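Local coordinates for protein putative cytochrome P450 YjiB (Bacillus subtilis subsp. subtilis, PDB 4RM4) that binds heme and, as a member of the cytochrome P450 family, probably acts as a monooxygenase that inserts an oxygen atom from O2 into organic substrates, at residues A[46-51]-A[308-313]; A[115-120]-A[134-139]; A[147-151]-A[194-198]; A[249-253]-A[387-392]; A[373-379]-A[391-396]. All blocks are in the same frame, centred on the assembly; numbering follows the deposited sequence.

Contact 1: residues A[46-51]-A[308-313]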
# COMPACT_ATOMS: atom_id res chain seq x y z
N GLN A 46 16.21 -2.89 -20.34
CA GLN A 46 17.48 -2.80 -19.62
C GLN A 46 17.28 -2.73 -18.11
O GLN A 46 17.77 -1.82 -17.44
CB GLN A 46 18.30 -1.60 -20.11
CG GLN A 46 18.72 -1.70 -21.58
CD GLN A 46 19.92 -2.60 -21.79
OE1 GLN A 46 20.97 -2.40 -21.18
NE2 GLN A 46 19.77 -3.59 -22.66
N VAL A 47 16.54 -3.69 -17.59
CA VAL A 47 16.30 -3.77 -16.17
C VAL A 47 16.46 -5.19 -15.65
O VAL A 47 16.09 -6.16 -16.33
CB VAL A 47 14.92 -3.21 -15.80
CG1 VAL A 47 14.70 -3.26 -14.30
CG2 VAL A 47 14.79 -1.78 -16.29
N TRP A 48 17.04 -5.31 -14.47
CA TRP A 48 17.11 -6.57 -13.76
C TRP A 48 15.85 -6.85 -12.94
O TRP A 48 15.30 -5.94 -12.34
CB TRP A 48 18.30 -6.54 -12.80
CG TRP A 48 19.63 -6.53 -13.45
CD1 TRP A 48 20.42 -5.45 -13.72
CD2 TRP A 48 20.36 -7.67 -13.88
NE1 TRP A 48 21.59 -5.85 -14.30
CE2 TRP A 48 21.58 -7.22 -14.41
CE3 TRP A 48 20.08 -9.04 -13.88
CZ2 TRP A 48 22.53 -8.09 -14.94
CZ3 TRP A 48 21.03 -9.91 -14.38
CH2 TRP A 48 22.24 -9.42 -14.92
N SER A 49 15.43 -8.10 -12.89
CA SER A 49 14.35 -8.53 -12.01
C SER A 49 14.87 -9.56 -11.01
O SER A 49 15.60 -10.48 -11.38
CB SER A 49 13.17 -9.08 -12.81
OG SER A 49 12.53 -8.03 -13.52
N VAL A 50 14.53 -9.40 -9.74
CA VAL A 50 15.08 -10.25 -8.70
C VAL A 50 13.89 -10.89 -7.96
O VAL A 50 12.96 -10.19 -7.60
CB VAL A 50 15.98 -9.44 -7.74
CG1 VAL A 50 16.34 -10.28 -6.54
CG2 VAL A 50 17.26 -9.01 -8.47
N PHE A 51 13.92 -12.21 -7.77
CA PHE A 51 12.74 -12.95 -7.31
C PHE A 51 12.87 -13.71 -5.98
O PHE A 51 11.86 -14.08 -5.39
CB PHE A 51 12.27 -13.93 -8.40
CG PHE A 51 11.76 -13.25 -9.65
CD1 PHE A 51 10.44 -12.87 -9.75
CD2 PHE A 51 12.61 -13.00 -10.72
CE1 PHE A 51 9.96 -12.24 -10.91
CE2 PHE A 51 12.15 -12.37 -11.87
CZ PHE A 51 10.82 -11.99 -11.96
N ASP A 308 22.42 0.62 -13.17
CA ASP A 308 21.39 -0.32 -13.64
C ASP A 308 20.14 -0.26 -12.77
O ASP A 308 20.23 -0.13 -11.56
CB ASP A 308 21.92 -1.75 -13.62
CG ASP A 308 22.77 -2.08 -14.83
OD1 ASP A 308 23.14 -1.16 -15.58
OD2 ASP A 308 23.07 -3.28 -15.02
N MET A 309 18.98 -0.37 -13.41
CA MET A 309 17.72 -0.41 -12.68
C MET A 309 17.42 -1.85 -12.26
O MET A 309 17.70 -2.78 -13.00
CB MET A 309 16.59 0.12 -13.56
CG MET A 309 15.20 -0.15 -13.03
SD MET A 309 14.62 1.16 -11.96
CE MET A 309 14.78 2.58 -13.04
N VAL A 310 16.90 -2.02 -11.04
CA VAL A 310 16.57 -3.35 -10.52
C VAL A 310 15.14 -3.37 -10.00
O VAL A 310 14.73 -2.48 -9.26
CB VAL A 310 17.49 -3.74 -9.34
CG1 VAL A 310 17.10 -5.10 -8.77
CG2 VAL A 310 18.97 -3.72 -9.77
N LEU A 311 14.38 -4.38 -10.41
CA LEU A 311 13.04 -4.60 -9.90
C LEU A 311 13.06 -5.72 -8.85
O LEU A 311 13.42 -6.85 -9.16
CB LEU A 311 12.08 -4.95 -11.04
CG LEU A 311 11.86 -3.88 -12.12
CD1 LEU A 311 11.00 -4.45 -13.24
CD2 LEU A 311 11.21 -2.63 -11.52
N ALA A 312 12.70 -5.40 -7.61
CA ALA A 312 12.73 -6.38 -6.54
C ALA A 312 11.29 -6.80 -6.24
O ALA A 312 10.51 -6.00 -5.73
CB ALA A 312 13.40 -5.79 -5.30
N PHE A 313 10.95 -8.02 -6.61
CA PHE A 313 9.60 -8.55 -6.46
C PHE A 313 9.29 -9.06 -5.06
O PHE A 313 9.44 -10.24 -4.77
CB PHE A 313 9.36 -9.65 -7.52
CG PHE A 313 9.17 -9.11 -8.90
CD1 PHE A 313 7.89 -8.87 -9.39
CD2 PHE A 313 10.26 -8.80 -9.70
CE1 PHE A 313 7.71 -8.33 -10.65
CE2 PHE A 313 10.08 -8.26 -10.97
CZ PHE A 313 8.81 -8.03 -11.45
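The indole of Trp48 meets the carboxylate of Asp308 through its edge: NE1 donates to OD2 at 3.1 Å, with the oxygen almost in the ring plane, while NE1 approaches OD2 from its anti side, 22° out of the carboxylate plane. Lys305 N adds a weak bond to the same oxygen, and Phe41 meets the indole ring. An alanine in place of Trp48 would probably leave Asp308 OD2 without its indole N-H and open a gap beside Phe41. At the other end Phe51 and Phe313 run side by side as an offset stack, ring centroids 4.7 Å apart and planes at 12°; Phe51 CE1 sits over one face of Phe313, toward its rim. On the sheet face opposite Trp48, Val47 CG1, anti to the backbone N (chi1 -178°), presses on Met309 CG at a tight 3.4 Å and also reaches Leu311 CG. On the Trp48 face Val50 CG2 touches Val310 CG1, at 3.9 Å. The backbones are joined in parallel register, with Val50 N donating to Leu311 O at 2.8 Å. Strands 47-50 and 309-312 are neighbours in the mixed sheet that also holds 39-42 and 289-293, consistent with the main beta sheet of the P450 fold.

Contact 2: residues A[115-120]-A[134-139]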
# COMPACT_ATOMS: atom_id res chain seq x y z
N ILE A 115 -16.14 5.25 10.83
CA ILE A 115 -16.18 5.30 9.38
C ILE A 115 -16.52 3.93 8.79
O ILE A 115 -17.32 3.80 7.87
CB ILE A 115 -14.82 5.74 8.82
CG1 ILE A 115 -14.54 7.21 9.15
CG2 ILE A 115 -14.78 5.53 7.33
CD1 ILE A 115 -13.08 7.60 8.98
N THR A 116 -15.87 2.91 9.32
CA THR A 116 -16.10 1.54 8.87
C THR A 116 -17.56 1.17 9.07
O THR A 116 -18.22 0.67 8.15
CB THR A 116 -15.20 0.54 9.63
OG1 THR A 116 -13.82 0.84 9.36
CG2 THR A 116 -15.49 -0.87 9.19
N ASP A 117 -18.08 1.42 10.26
CA ASP A 117 -19.46 1.05 10.55
C ASP A 117 -20.44 1.78 9.64
O ASP A 117 -21.45 1.22 9.23
CB ASP A 117 -19.81 1.29 12.02
CG ASP A 117 -19.02 0.40 12.96
OD1 ASP A 117 -18.47 -0.62 12.49
OD2 ASP A 117 -18.95 0.72 14.17
N GLU A 118 -20.13 3.03 9.30
CA GLU A 118 -21.00 3.83 8.43
C GLU A 118 -21.03 3.30 7.00
O GLU A 118 -22.08 3.30 6.36
CB GLU A 118 -20.59 5.30 8.46
CG GLU A 118 -20.74 5.94 9.82
CD GLU A 118 -20.65 7.45 9.77
OE1 GLU A 118 -20.51 8.01 8.66
OE2 GLU A 118 -20.73 8.08 10.85
N LEU A 119 -19.88 2.86 6.50
CA LEU A 119 -19.81 2.26 5.18
C LEU A 119 -20.67 1.00 5.13
O LEU A 119 -21.47 0.82 4.21
CB LEU A 119 -18.37 1.91 4.82
CG LEU A 119 -17.51 3.10 4.40
CD1 LEU A 119 -16.03 2.70 4.35
CD2 LEU A 119 -17.98 3.63 3.06
N ILE A 120 -20.48 0.14 6.12
CA ILE A 120 -21.20 -1.12 6.18
C ILE A 120 -22.72 -0.93 6.22
O ILE A 120 -23.46 -1.64 5.53
CB ILE A 120 -20.72 -1.98 7.37
CG1 ILE A 120 -19.25 -2.38 7.16
CG2 ILE A 120 -21.60 -3.20 7.53
CD1 ILE A 120 -18.65 -3.21 8.28
N ASP A 134 -18.11 -0.62 -2.67
CA ASP A 134 -18.91 -0.28 -1.51
C ASP A 134 -18.14 -0.14 -0.21
O ASP A 134 -18.64 0.43 0.75
CB ASP A 134 -19.99 -1.34 -1.29
CG ASP A 134 -20.99 -1.42 -2.42
OD1 ASP A 134 -21.15 -0.42 -3.15
OD2 ASP A 134 -21.63 -2.48 -2.58
N PHE A 135 -16.93 -0.70 -0.16
CA PHE A 135 -16.26 -0.83 1.13
C PHE A 135 -14.77 -0.53 1.06
O PHE A 135 -14.33 0.49 1.59
CB PHE A 135 -16.52 -2.22 1.74
CG PHE A 135 -16.04 -2.37 3.16
CD1 PHE A 135 -16.53 -1.55 4.17
CD2 PHE A 135 -15.13 -3.36 3.49
CE1 PHE A 135 -16.11 -1.70 5.48
CE2 PHE A 135 -14.69 -3.52 4.80
CZ PHE A 135 -15.18 -2.69 5.80
N SER A 136 -13.99 -1.39 0.42
CA SER A 136 -12.53 -1.23 0.48
C SER A 136 -11.99 -0.02 -0.29
O SER A 136 -10.97 0.53 0.10
CB SER A 136 -11.81 -2.52 0.06
OG SER A 136 -12.04 -2.79 -1.31
N TYR A 137 -12.66 0.38 -1.37
CA TYR A 137 -12.25 1.58 -2.13
C TYR A 137 -12.45 2.90 -1.36
O TYR A 137 -11.51 3.71 -1.21
CB TYR A 137 -12.91 1.62 -3.53
CG TYR A 137 -13.08 3.00 -4.14
CD1 TYR A 137 -11.98 3.79 -4.45
CD2 TYR A 137 -14.34 3.49 -4.43
CE1 TYR A 137 -12.14 5.05 -5.03
CE2 TYR A 137 -14.52 4.75 -5.01
CZ TYR A 137 -13.41 5.52 -5.30
OH TYR A 137 -13.59 6.77 -5.87
N PRO A 138 -13.66 3.14 -0.85
CA PRO A 138 -13.87 4.41 -0.15
C PRO A 138 -13.18 4.53 1.22
O PRO A 138 -12.81 5.64 1.63
CB PRO A 138 -15.38 4.46 0.03
CG PRO A 138 -15.81 3.01 0.02
CD PRO A 138 -14.92 2.38 -1.00
N LEU A 139 -13.02 3.41 1.92
CA LEU A 139 -12.58 3.46 3.32
C LEU A 139 -11.26 4.20 3.55
O LEU A 139 -11.21 5.11 4.38
CB LEU A 139 -12.56 2.05 3.94
CG LEU A 139 -12.11 1.86 5.38
CD1 LEU A 139 -12.56 3.00 6.27
CD2 LEU A 139 -12.64 0.53 5.91
O HOH W 1 -20.74 1.74 1.35
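Leu119 fills the middle of this contact of helix 102-123 with the junction of helices 131-136 and 138-147, splitting its two methyls between partners: CD1 lies 3.6 Å from Leu139 CB, and CD2 lies 3.8 Å from Pro138 CG. Its CB meets the rim of the Phe135 ring at CD1. The same ring is approached at its edge, in plane, by the methyl of Thr116, with CG2 3.9 Å from Phe135 CE1, whereas Ile120 CG1 comes obliquely to CE1 at 3.6 Å. Phe135 reaches this row of side chains because its CG is anti to the backbone N (chi1 -171°), which swings the ring across to helix 102-123. One turn before Leu119, Ile115 CG2 touches Leu139 CD1 at 3.5 Å, and the other methyl of Leu139, CD2, rests against Thr116 OG1. That hydroxyl is hydrogen-bonded to Ile112 O in its own helix, so it can face a methyl group while its polar need is met. No direct hydrogen bond joins the two segments. A water instead donates to two backbone carbonyls, Leu119 O at 3.1 Å and Asp134 O, bridging the helices beside the apolar patch. Farther out, the chain of 134-139 makes a wider pi-type turn as helix 131-136 gives way to helix 138-147, and this bend presents Phe135, Pro138 and Leu139 together. Ile142, Val143 and Glu146 of helix 138-147 extend the contact beyond Ile115, while helix 352-369 packs on Thr116, Ile120 and Leu139 through Ile361, Ala362, Ser365 and Ala369.

Contact 3: residues A[147-151]-A[194-198]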
# COMPACT_ATOMS: atom_id res chain seq x y z
N LEU A 147 -7.64 12.16 8.77
CA LEU A 147 -6.33 12.21 9.38
C LEU A 147 -5.48 13.36 8.85
O LEU A 147 -4.55 13.80 9.52
CB LEU A 147 -5.59 10.88 9.17
CG LEU A 147 -5.71 9.88 10.30
CD1 LEU A 147 -5.09 10.46 11.55
CD2 LEU A 147 -7.17 9.48 10.52
N LEU A 148 -5.80 13.84 7.65
CA LEU A 148 -5.11 15.02 7.09
C LEU A 148 -5.84 16.32 7.37
O LEU A 148 -5.47 17.37 6.84
CB LEU A 148 -4.92 14.88 5.58
CG LEU A 148 -3.74 14.01 5.18
CD1 LEU A 148 -3.77 13.73 3.68
CD2 LEU A 148 -2.45 14.72 5.55
N GLY A 149 -6.89 16.25 8.17
CA GLY A 149 -7.61 17.44 8.59
C GLY A 149 -8.38 18.12 7.48
O GLY A 149 -8.64 19.33 7.53
N VAL A 150 -8.77 17.36 6.47
CA VAL A 150 -9.60 17.89 5.39
C VAL A 150 -10.95 18.30 5.98
O VAL A 150 -11.64 17.48 6.58
CB VAL A 150 -9.82 16.84 4.29
CG1 VAL A 150 -10.81 17.35 3.26
CG2 VAL A 150 -8.50 16.48 3.63
N PRO A 151 -11.31 19.58 5.85
CA PRO A 151 -12.60 19.99 6.42
C PRO A 151 -13.74 19.20 5.80
O PRO A 151 -13.73 18.96 4.59
CB PRO A 151 -12.69 21.48 6.05
CG PRO A 151 -11.83 21.63 4.86
CD PRO A 151 -10.69 20.66 5.06
N PHE A 194 -4.36 23.19 -2.12
CA PHE A 194 -5.34 22.80 -1.13
C PHE A 194 -4.64 22.52 0.20
O PHE A 194 -5.05 23.03 1.25
CB PHE A 194 -6.12 21.57 -1.62
CG PHE A 194 -7.18 21.09 -0.65
CD1 PHE A 194 -6.91 20.07 0.25
CD2 PHE A 194 -8.46 21.63 -0.68
CE1 PHE A 194 -7.88 19.61 1.12
CE2 PHE A 194 -9.44 21.18 0.19
CZ PHE A 194 -9.15 20.17 1.09
N PHE A 195 -3.58 21.71 0.16
CA PHE A 195 -2.82 21.41 1.37
C PHE A 195 -2.21 22.68 1.96
O PHE A 195 -2.11 22.82 3.17
CB PHE A 195 -1.72 20.37 1.13
CG PHE A 195 -2.23 18.96 0.98
CD1 PHE A 195 -3.12 18.42 1.91
CD2 PHE A 195 -1.82 18.17 -0.08
CE1 PHE A 195 -3.59 17.12 1.77
CE2 PHE A 195 -2.30 16.88 -0.23
CZ PHE A 195 -3.17 16.36 0.70
N ALA A 196 -1.79 23.60 1.10
CA ALA A 196 -1.24 24.87 1.56
C ALA A 196 -2.26 25.57 2.45
O ALA A 196 -1.93 26.09 3.51
CB ALA A 196 -0.85 25.77 0.38
N GLY A 197 -3.50 25.59 1.99
CA GLY A 197 -4.58 26.19 2.76
C GLY A 197 -4.80 25.53 4.10
O GLY A 197 -4.95 26.21 5.12
N ILE A 198 -4.84 24.20 4.12
CA ILE A 198 -5.06 23.46 5.37
C ILE A 198 -3.89 23.69 6.32
O ILE A 198 -4.09 23.83 7.53
CB ILE A 198 -5.20 21.94 5.14
CG1 ILE A 198 -6.55 21.60 4.50
CG2 ILE A 198 -5.14 21.22 6.48
CD1 ILE A 198 -6.84 22.31 3.23
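Phe194 opens the contact by bringing the far end of its ring to the turn at 149-151. With CG anti to the backbone N (chi1 -180°) the ring leans out from helix 177-204, and its CZ lies 3.9 Å from Val150 CG1, which sits at the ring edge. The valine crosses the phenylalanine at about a right angle, and its second methyl, CG2, reaches CE1 at 4.1 Å. Pro151 CD comes obliquely to CZ, somewhat farther off, while Trp161 packs edge-to-face with Phe194. Next along the helix, Phe195 instead meets the first residue after helix 138-147: its CE1 is 3.9 Å from Leu148 CD1, again obliquely, and both side chains go on to meet Cys233 of helix 226-257. One turn after Phe194, Ile198 places CG2 3.9 Å from Leu148 O and close to Gly149 O, so a methyl group lies against two backbone carbonyls. Those carbonyls belong to the turn after helix 138-147, where Gly149, at positive phi, is the C-prime residue of a Schellman motif. No hydrogen bond or charge pair crosses between the segments; the contact rests on van der Waals packing of largely buried apolar groups, with no directional bond to fix its geometry.

Contact 4: residues A[249-253]-A[387-392]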
# COMPACT_ATOMS: atom_id res chain seq x y z
N SER A 249 -9.22 -5.84 0.15
CA SER A 249 -9.80 -6.74 -0.86
C SER A 249 -9.07 -8.08 -0.92
O SER A 249 -9.69 -9.15 -0.91
CB SER A 249 -9.78 -6.09 -2.25
OG SER A 249 -10.42 -4.83 -2.27
N ASN A 250 -7.74 -8.03 -0.98
CA ASN A 250 -6.95 -9.25 -1.11
C ASN A 250 -7.06 -10.14 0.13
O ASN A 250 -7.08 -11.37 0.01
CB ASN A 250 -5.46 -8.92 -1.35
CG ASN A 250 -5.19 -8.26 -2.69
OD1 ASN A 250 -6.05 -8.20 -3.56
ND2 ASN A 250 -3.97 -7.76 -2.85
N ALA A 251 -7.14 -9.52 1.31
CA ALA A 251 -7.31 -10.28 2.56
C ALA A 251 -8.66 -10.99 2.61
O ALA A 251 -8.76 -12.16 2.96
CB ALA A 251 -7.16 -9.36 3.77
N MET A 252 -9.72 -10.28 2.24
CA MET A 252 -11.02 -10.92 2.20
C MET A 252 -11.07 -12.05 1.19
O MET A 252 -11.72 -13.08 1.43
CB MET A 252 -12.13 -9.92 1.90
CG MET A 252 -12.57 -9.08 3.07
SD MET A 252 -12.88 -10.07 4.54
CE MET A 252 -13.77 -11.49 3.89
N TYR A 253 -10.41 -11.86 0.05
CA TYR A 253 -10.41 -12.90 -0.98
C TYR A 253 -9.70 -14.13 -0.44
O TYR A 253 -10.21 -15.25 -0.56
CB TYR A 253 -9.72 -12.43 -2.27
CG TYR A 253 -9.85 -13.41 -3.43
CD1 TYR A 253 -10.90 -13.30 -4.34
CD2 TYR A 253 -8.93 -14.42 -3.61
CE1 TYR A 253 -11.02 -14.18 -5.40
CE2 TYR A 253 -9.03 -15.30 -4.67
CZ TYR A 253 -10.08 -15.18 -5.55
OH TYR A 253 -10.18 -16.07 -6.59
N TYR A 387 -1.13 -5.00 -7.27
CA TYR A 387 -1.82 -6.28 -7.13
C TYR A 387 -3.11 -6.12 -6.33
O TYR A 387 -3.08 -5.91 -5.12
CB TYR A 387 -0.93 -7.35 -6.49
CG TYR A 387 -1.61 -8.70 -6.44
CD1 TYR A 387 -1.76 -9.47 -7.60
CD2 TYR A 387 -2.15 -9.18 -5.26
CE1 TYR A 387 -2.42 -10.70 -7.56
CE2 TYR A 387 -2.79 -10.40 -5.21
CZ TYR A 387 -2.93 -11.16 -6.36
OH TYR A 387 -3.57 -12.37 -6.29
N GLY A 388 -4.25 -6.24 -7.00
CA GLY A 388 -5.52 -6.11 -6.32
C GLY A 388 -6.70 -6.25 -7.27
O GLY A 388 -6.53 -6.72 -8.39
N LEU A 389 -7.87 -5.82 -6.81
CA LEU A 389 -9.13 -6.04 -7.50
C LEU A 389 -9.84 -4.72 -7.84
O LEU A 389 -9.91 -3.82 -7.01
CB LEU A 389 -10.05 -6.92 -6.64
CG LEU A 389 -9.54 -8.33 -6.33
CD1 LEU A 389 -10.48 -9.03 -5.38
CD2 LEU A 389 -9.39 -9.10 -7.63
N LYS A 390 -10.34 -4.63 -9.07
CA LYS A 390 -11.19 -3.53 -9.50
C LYS A 390 -12.61 -3.73 -8.95
O LYS A 390 -13.32 -2.77 -8.63
CB LYS A 390 -11.23 -3.49 -11.03
CG LYS A 390 -12.05 -2.34 -11.60
CD LYS A 390 -12.40 -2.56 -13.07
CE LYS A 390 -13.29 -1.44 -13.61
NZ LYS A 390 -14.40 -1.14 -12.67
N SER A 391 -13.01 -4.99 -8.85
CA SER A 391 -14.32 -5.33 -8.33
C SER A 391 -14.25 -6.70 -7.69
O SER A 391 -13.49 -7.56 -8.14
CB SER A 391 -15.39 -5.31 -9.42
OG SER A 391 -15.16 -6.34 -10.35
N PHE A 392 -15.05 -6.89 -6.65
CA PHE A 392 -15.06 -8.11 -5.84
C PHE A 392 -16.51 -8.32 -5.38
O PHE A 392 -16.95 -7.82 -4.33
CB PHE A 392 -14.08 -7.94 -4.67
CG PHE A 392 -13.92 -9.16 -3.81
CD1 PHE A 392 -14.58 -10.35 -4.09
CD2 PHE A 392 -13.08 -9.12 -2.70
CE1 PHE A 392 -14.43 -11.46 -3.28
CE2 PHE A 392 -12.91 -10.23 -1.88
CZ PHE A 392 -13.59 -11.40 -2.17
O HOH W 2 -9.00 -3.96 -4.37
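Phe392 drives its ring into helix 226-257: CE2 lies 3.5 Å from Ser249 O, and the backbone N of Tyr253, in the same helical turn, stands at the ring edge. Because CG is anti to the backbone N (chi1 -176°), the ring reaches across to CB of both Met252 and Tyr253, each 3.9 Å from CE2. The Tyr253 ring is tilted 56° to it, with CD1 near Phe392 CZ. At the other end of the contact Asn250 supplies the one direct hydrogen bond between the segments, ND2 to Tyr387 O at 3.1 Å; Tyr387 O lies close to the Asn250 amide plane, but the nitrogen approaches from above the carbonyl plane. ND2 also donates to Arg283 O and OD1 bonds to Tyr24 OH, which together fix the amide's rotation in this buried place. Helix 226-257 is the long central helix of the P450 fold, and here it rests on the chain just before and within strand 389-395, part of a small antiparallel sheet. The middle is looser. Leu389 CD1 stays 4.4 Å from both Ser249 CB and Tyr253 CD1, and beside it a water accepts from Ser249 OG and donates to Leu389 O at 2.8 Å. Ser136 OG is a further partner of the serine hydroxyl. Beyond this bridge the Lys390 side chain sets off away from the helix at the exposed border.

Contact 5: residues A[373-379]-A[391-396]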
# COMPACT_ATOMS: atom_id res chain seq x y z
N MET A 373 -20.56 -15.41 3.63
CA MET A 373 -20.21 -14.64 2.45
C MET A 373 -19.55 -15.58 1.44
O MET A 373 -18.82 -16.49 1.83
CB MET A 373 -19.25 -13.52 2.87
CG MET A 373 -19.03 -12.44 1.86
SD MET A 373 -17.87 -11.21 2.48
CE MET A 373 -18.87 -10.29 3.64
N GLU A 374 -19.83 -15.38 0.16
CA GLU A 374 -19.28 -16.23 -0.88
C GLU A 374 -18.86 -15.40 -2.08
O GLU A 374 -19.54 -14.44 -2.45
CB GLU A 374 -20.28 -17.32 -1.30
CG GLU A 374 -19.90 -18.05 -2.58
CD GLU A 374 -20.80 -19.23 -2.88
OE1 GLU A 374 -20.82 -19.68 -4.05
OE2 GLU A 374 -21.48 -19.72 -1.96
N CYS A 375 -17.74 -15.76 -2.70
CA CYS A 375 -17.27 -15.04 -3.86
C CYS A 375 -18.09 -15.37 -5.11
O CYS A 375 -18.25 -16.53 -5.46
CB CYS A 375 -15.79 -15.34 -4.10
SG CYS A 375 -15.04 -14.30 -5.37
N VAL A 376 -18.59 -14.33 -5.77
CA VAL A 376 -19.32 -14.50 -7.01
C VAL A 376 -18.42 -14.25 -8.21
O VAL A 376 -18.35 -15.08 -9.12
CB VAL A 376 -20.55 -13.58 -7.07
CG1 VAL A 376 -21.31 -13.80 -8.38
CG2 VAL A 376 -21.46 -13.84 -5.88
N SER A 377 -17.74 -13.11 -8.23
CA SER A 377 -16.82 -12.81 -9.32
C SER A 377 -15.80 -11.75 -8.94
O SER A 377 -16.05 -10.90 -8.09
CB SER A 377 -17.59 -12.36 -10.57
OG SER A 377 -18.26 -11.14 -10.32
N ILE A 378 -14.63 -11.83 -9.57
CA ILE A 378 -13.64 -10.78 -9.45
C ILE A 378 -13.21 -10.23 -10.81
O ILE A 378 -13.32 -10.91 -11.84
CB ILE A 378 -12.38 -11.24 -8.69
CG1 ILE A 378 -11.77 -12.47 -9.35
CG2 ILE A 378 -12.70 -11.49 -7.23
CD1 ILE A 378 -10.41 -12.85 -8.78
N THR A 379 -12.75 -8.99 -10.80
CA THR A 379 -12.13 -8.36 -11.94
C THR A 379 -10.81 -7.81 -11.42
O THR A 379 -10.80 -6.96 -10.54
CB THR A 379 -12.97 -7.21 -12.49
OG1 THR A 379 -14.29 -7.69 -12.78
CG2 THR A 379 -12.34 -6.66 -13.77
N SER A 391 -13.01 -4.99 -8.85
CA SER A 391 -14.32 -5.33 -8.33
C SER A 391 -14.25 -6.70 -7.69
O SER A 391 -13.49 -7.56 -8.14
CB SER A 391 -15.39 -5.31 -9.42
OG SER A 391 -15.16 -6.34 -10.35
N PHE A 392 -15.05 -6.89 -6.65
CA PHE A 392 -15.06 -8.11 -5.84
C PHE A 392 -16.51 -8.32 -5.38
O PHE A 392 -16.95 -7.82 -4.33
CB PHE A 392 -14.08 -7.94 -4.67
CG PHE A 392 -13.92 -9.16 -3.81
CD1 PHE A 392 -14.58 -10.35 -4.09
CD2 PHE A 392 -13.08 -9.12 -2.70
CE1 PHE A 392 -14.43 -11.46 -3.28
CE2 PHE A 392 -12.91 -10.23 -1.88
CZ PHE A 392 -13.59 -11.40 -2.17
N ARG A 393 -17.27 -9.06 -6.18
CA ARG A 393 -18.69 -9.23 -5.92
C ARG A 393 -18.93 -10.46 -5.07
O ARG A 393 -18.48 -11.55 -5.42
CB ARG A 393 -19.48 -9.28 -7.22
CG ARG A 393 -19.52 -7.94 -7.95
CD ARG A 393 -20.61 -7.89 -9.01
NE ARG A 393 -20.56 -9.06 -9.87
CZ ARG A 393 -21.62 -9.80 -10.19
NH1 ARG A 393 -21.48 -10.85 -10.98
NH2 ARG A 393 -22.82 -9.48 -9.72
N VAL A 394 -19.60 -10.25 -3.95
CA VAL A 394 -19.89 -11.34 -3.01
C VAL A 394 -21.39 -11.45 -2.76
O VAL A 394 -22.14 -10.50 -2.97
CB VAL A 394 -19.14 -11.16 -1.65
CG1 VAL A 394 -17.65 -11.00 -1.88
CG2 VAL A 394 -19.71 -9.99 -0.84
N LYS A 395 -21.81 -12.62 -2.31
CA LYS A 395 -23.22 -12.84 -1.98
C LYS A 395 -23.35 -13.44 -0.59
O LYS A 395 -22.42 -14.06 -0.07
CB LYS A 395 -23.88 -13.77 -3.01
CG LYS A 395 -23.43 -15.21 -2.92
CD LYS A 395 -24.58 -16.18 -3.17
CE LYS A 395 -24.78 -16.43 -4.65
NZ LYS A 395 -23.62 -17.14 -5.25
N MET A 396 -24.52 -13.24 0.02
CA MET A 396 -24.82 -13.81 1.32
C MET A 396 -25.26 -15.26 1.15
O MET A 396 -25.12 -16.09 2.04
CB MET A 396 -25.93 -13.01 2.01
CG MET A 396 -25.71 -11.50 2.03
SD MET A 396 -24.26 -10.98 2.97
CE MET A 396 -22.98 -11.09 1.74
OXT MET A 396 -25.78 -15.63 0.10
O HOH W 3 -16.40 -8.93 -10.82
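Arg393 O is gripped by two successive backbone amides, Val376 N at 2.8 Å and Ser377 N at 3.3 Å, the signature of a classic beta bulge that shifts the register by one residue. Arg393 is also engaged through its side chain: bent at chi3 (-49°), it brings NE to Ser377 OG at 3.1 Å, the hydroxyl lying 23° out of the guanidinium plane, with a weak second bond from NH1. Val376 CG1 covers one face of the guanidinium, and NH2 forms a salt bridge with Glu128 of the neighbouring strand. A leucine in place of Arg393 would probably leave Glu128 without its charge mate and Ser377 OG without the NE bond. A water joins Ser377 OG to Ser391 OG, the latter 2.9 Å from Thr379 OG1. Farther along this face Glu374 and Lys395 lie side by side in a long salt bridge. The reverse face, with Cys375, Ile378, Phe392 and Val394, is apolar: Cys375 SG comes obliquely to the Phe392 ring, 3.6 Å from CE1, and Ile378 CG2 touches CD1. From just before the strand, Met373 CG packs on Val394 CG2 at 3.7 Å. Tyr253 and Leu256 of helix 226-257 lie against this face. The arrangement is a bulged antiparallel beta hairpin of strands 374-380 and 389-395, extended by strand 128-130 into a three-stranded sheet at the C-terminus of the P450 fold.

Contacts 4 and 5 share Ser391 and Phe392, their centres about 10 Å apart: the strand that pairs in the hairpin of contact 5 also packs on the central helix in contact 4, and Tyr253 CE1 meets Ile378 CG2 at 3.7 Å. Contact 2 joins this group through Ser136 OG and Ser249 OG, 2.8 Å apart and probably hydrogen-bonded. Contact 1 lies across the chain's centre from contacts 2 and 3, with centres about 36 and 37 Å away. Contacts 1 to 4 come near the heme: the side chain of Leu148 in contact 3 is about 7 Å from it, those of Ala312 in contact 1 and Asn250 in contact 4 about 8 Å, and that of Leu139 in contact 2 about 11 Å.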